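Local coordinates for Sn-glycerol-3-phosphate ABC transporter substrate-binding protein UspB (Mycobacterium tuberculosis, PDB 4MFI) that probably binds glycerophosphocholine as the substrate-binding component of an ABC transporter and hands it on for import, at residues D40-H45 against A82-A87. Residues are numbered along the deposited sequence; the frame is centred on the assembly and turned at random.
Sequences DFWSSH and AQKFNA
Trp42 and Lys84 show how the aliphatic part of an exposed lysine can roof a buried aromatic ring. Trp42 sets out from strand 39-43 with its CB directed toward helix 78-88, and Lys84 reaches over one face of the indole, the two side chains crossing at about a right angle. Extension begins with CG of Lys84 anti to its own backbone N (chi1 -170°) and persists through CD and CE; only the last torsion bends. Lys84 CG touches Trp42 CZ3 at 3.5 Å, while Lys84 CE stands 3.9 Å from the centroid of the Trp42 six-membered ring, 10° off the normal, a CH-pi contact. The ammonium probably contributes little: NZ of Lys84 lies 5.1 Å from the same Trp42 centroid, at most a weak cation-pi attraction.

The rim of the indole meets the helix backbone instead: Phe85 N and the carbonyl oxygen of Lys84 lie in the ring plane, each 3.6 Å from Trp42 CZ3. Phe85 adds its CB, 4.4 Å from Trp42 CZ3, and meets Phe108 edge-to-face. Ile72 of the neighbouring parallel strand also touches the indole, which lies between the mixed sheet and helix 78-88, the connection from strand 69-73 to 97-101 in this solute-binding alpha/beta fold. The join is thus mainly dispersive, resting on lysine methylenes over one aromatic face.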
loop_
_atom_site.group_PDB
_atom_site.type_symbol
_atom_site.label_atom_id
_atom_site.label_comp_id
_atom_site.label_asym_id
_atom_site.label_seq_id
_atom_site.Cartn_x
_atom_site.Cartn_y
_atom_site.Cartn_z
ATOM N N ASP A 40 15.776 0.635 20.037
ATOM C CA ASP A 40 16.369 0.618 18.701
ATOM C C ASP A 40 15.268 0.551 17.647
ATOM O O ASP A 40 14.532 -0.437 17.566
ATOM C CB ASP A 40 17.346 -0.559 18.554
ATOM C CG ASP A 40 18.617 -0.382 19.385
ATOM O OD1 ASP A 40 19.178 0.737 19.395
ATOM O OD2 ASP A 40 19.054 -1.356 20.043
ATOM N N PHE A 41 15.142 1.622 16.868
ATOM C CA PHE A 41 14.105 1.753 15.846
ATOM C C PHE A 41 14.759 1.604 14.476
ATOM O O PHE A 41 15.512 2.478 14.036
ATOM C CB PHE A 41 13.408 3.114 15.993
ATOM C CG PHE A 41 12.418 3.431 14.904
ATOM C CD1 PHE A 41 11.781 2.421 14.187
ATOM C CD2 PHE A 41 12.128 4.753 14.592
ATOM C CE1 PHE A 41 10.879 2.726 13.176
ATOM C CE2 PHE A 41 11.219 5.067 13.588
ATOM C CZ PHE A 41 10.592 4.052 12.881
ATOM N N TRP A 42 14.479 0.481 13.820
ATOM C CA TRP A 42 15.028 0.192 12.498
ATOM C C TRP A 42 14.078 0.648 11.405
ATOM O O TRP A 42 12.981 0.100 11.248
ATOM C CB TRP A 42 15.287 -1.304 12.338
ATOM C CG TRP A 42 16.462 -1.817 13.113
ATOM C CD1 TRP A 42 17.113 -1.195 14.144
ATOM C CD2 TRP A 42 17.134 -3.064 12.910
ATOM N NE1 TRP A 42 18.146 -1.985 14.594
ATOM C CE2 TRP A 42 18.178 -3.138 13.853
ATOM C CE3 TRP A 42 16.951 -4.129 12.021
ATOM C CZ2 TRP A 42 19.034 -4.239 13.937
ATOM C CZ3 TRP A 42 17.801 -5.219 12.105
ATOM C CH2 TRP A 42 18.829 -5.265 13.053
ATOM N N SER A 43 14.506 1.651 10.647
ATOM C CA SER A 43 13.690 2.220 9.583
ATOM C C SER A 43 14.489 2.373 8.290
ATOM O O SER A 43 15.716 2.502 8.316
ATOM C CB SER A 43 13.159 3.588 10.018
ATOM O OG SER A 43 12.394 4.191 8.988
ATOM N N SER A 44 13.785 2.351 7.164
ATOM C CA SER A 44 14.386 2.676 5.877
ATOM C C SER A 44 14.140 4.142 5.527
ATOM O O SER A 44 14.516 4.602 4.449
ATOM C CB SER A 44 13.808 1.782 4.782
ATOM O OG SER A 44 12.394 1.853 4.788
ATOM N N HIS A 45 13.516 4.869 6.451
ATOM C CA HIS A 45 13.187 6.278 6.239
ATOM C C HIS A 45 12.381 6.477 4.954
ATOM O O HIS A 45 12.792 7.244 4.079
ATOM C CB HIS A 45 14.458 7.140 6.178
ATOM C CG HIS A 45 15.498 6.778 7.195
ATOM N ND1 HIS A 45 15.233 6.717 8.547
ATOM C CD2 HIS A 45 16.809 6.470 7.055
ATOM C CE1 HIS A 45 16.335 6.379 9.195
ATOM N NE2 HIS A 45 17.307 6.227 8.314
ATOM N N ALA A 82 14.102 -5.902 5.853
ATOM C CA ALA A 82 13.707 -7.272 6.130
ATOM C C ALA A 82 14.918 -8.207 6.226
ATOM O O ALA A 82 14.973 -9.055 7.121
ATOM C CB ALA A 82 12.719 -7.764 5.089
ATOM N N GLN A 83 15.882 -8.071 5.310
ATOM C CA GLN A 83 17.076 -8.919 5.366
ATOM C C GLN A 83 17.931 -8.625 6.594
ATOM O O GLN A 83 18.488 -9.540 7.206
ATOM C CB GLN A 83 17.915 -8.806 4.094
ATOM C CG GLN A 83 17.194 -9.262 2.829
ATOM C CD GLN A 83 16.640 -10.681 2.912
ATOM O OE1 GLN A 83 17.092 -11.500 3.712
ATOM N NE2 GLN A 83 15.663 -10.977 2.068
ATOM N N LYS A 84 18.038 -7.351 6.959
ATOM C CA LYS A 84 18.812 -6.994 8.139
ATOM C C LYS A 84 18.157 -7.594 9.384
ATOM O O LYS A 84 18.845 -8.141 10.257
ATOM C CB LYS A 84 18.942 -5.475 8.257
ATOM C CG LYS A 84 19.934 -5.015 9.316
ATOM C CD LYS A 84 19.888 -3.498 9.466
ATOM C CE LYS A 84 20.797 -3.004 10.582
ATOM N NZ LYS A 84 22.233 -3.256 10.280
ATOM N N PHE A 85 16.828 -7.521 9.445
ATOM C CA PHE A 85 16.080 -8.127 10.542
ATOM C C PHE A 85 16.284 -9.642 10.566
ATOM O O PHE A 85 16.567 -10.219 11.614
ATOM C CB PHE A 85 14.592 -7.776 10.422
ATOM C CG PHE A 85 13.739 -8.291 11.556
ATOM C CD1 PHE A 85 14.147 -8.159 12.878
ATOM C CD2 PHE A 85 12.503 -8.875 11.295
ATOM C CE1 PHE A 85 13.342 -8.622 13.916
ATOM C CE2 PHE A 85 11.700 -9.335 12.322
ATOM C CZ PHE A 85 12.121 -9.212 13.639
ATOM N N ASN A 86 16.152 -10.288 9.411
ATOM C CA ASN A 86 16.350 -11.729 9.328
ATOM C C ASN A 86 17.700 -12.157 9.911
ATOM O O ASN A 86 17.784 -13.117 10.685
ATOM C CB ASN A 86 16.239 -12.195 7.876
ATOM C CG ASN A 86 16.083 -13.686 7.767
ATOM O OD1 ASN A 86 15.231 -14.281 8.431
ATOM N ND2 ASN A 86 16.918 -14.308 6.951
ATOM N N ALA A 87 18.753 -11.431 9.553
ATOM C CA ALA A 87 20.088 -11.775 10.027
ATOM C C ALA A 87 20.232 -11.566 11.527
ATOM O O ALA A 87 20.938 -12.318 12.202
ATOM C CB ALA A 87 21.139 -10.981 9.276
#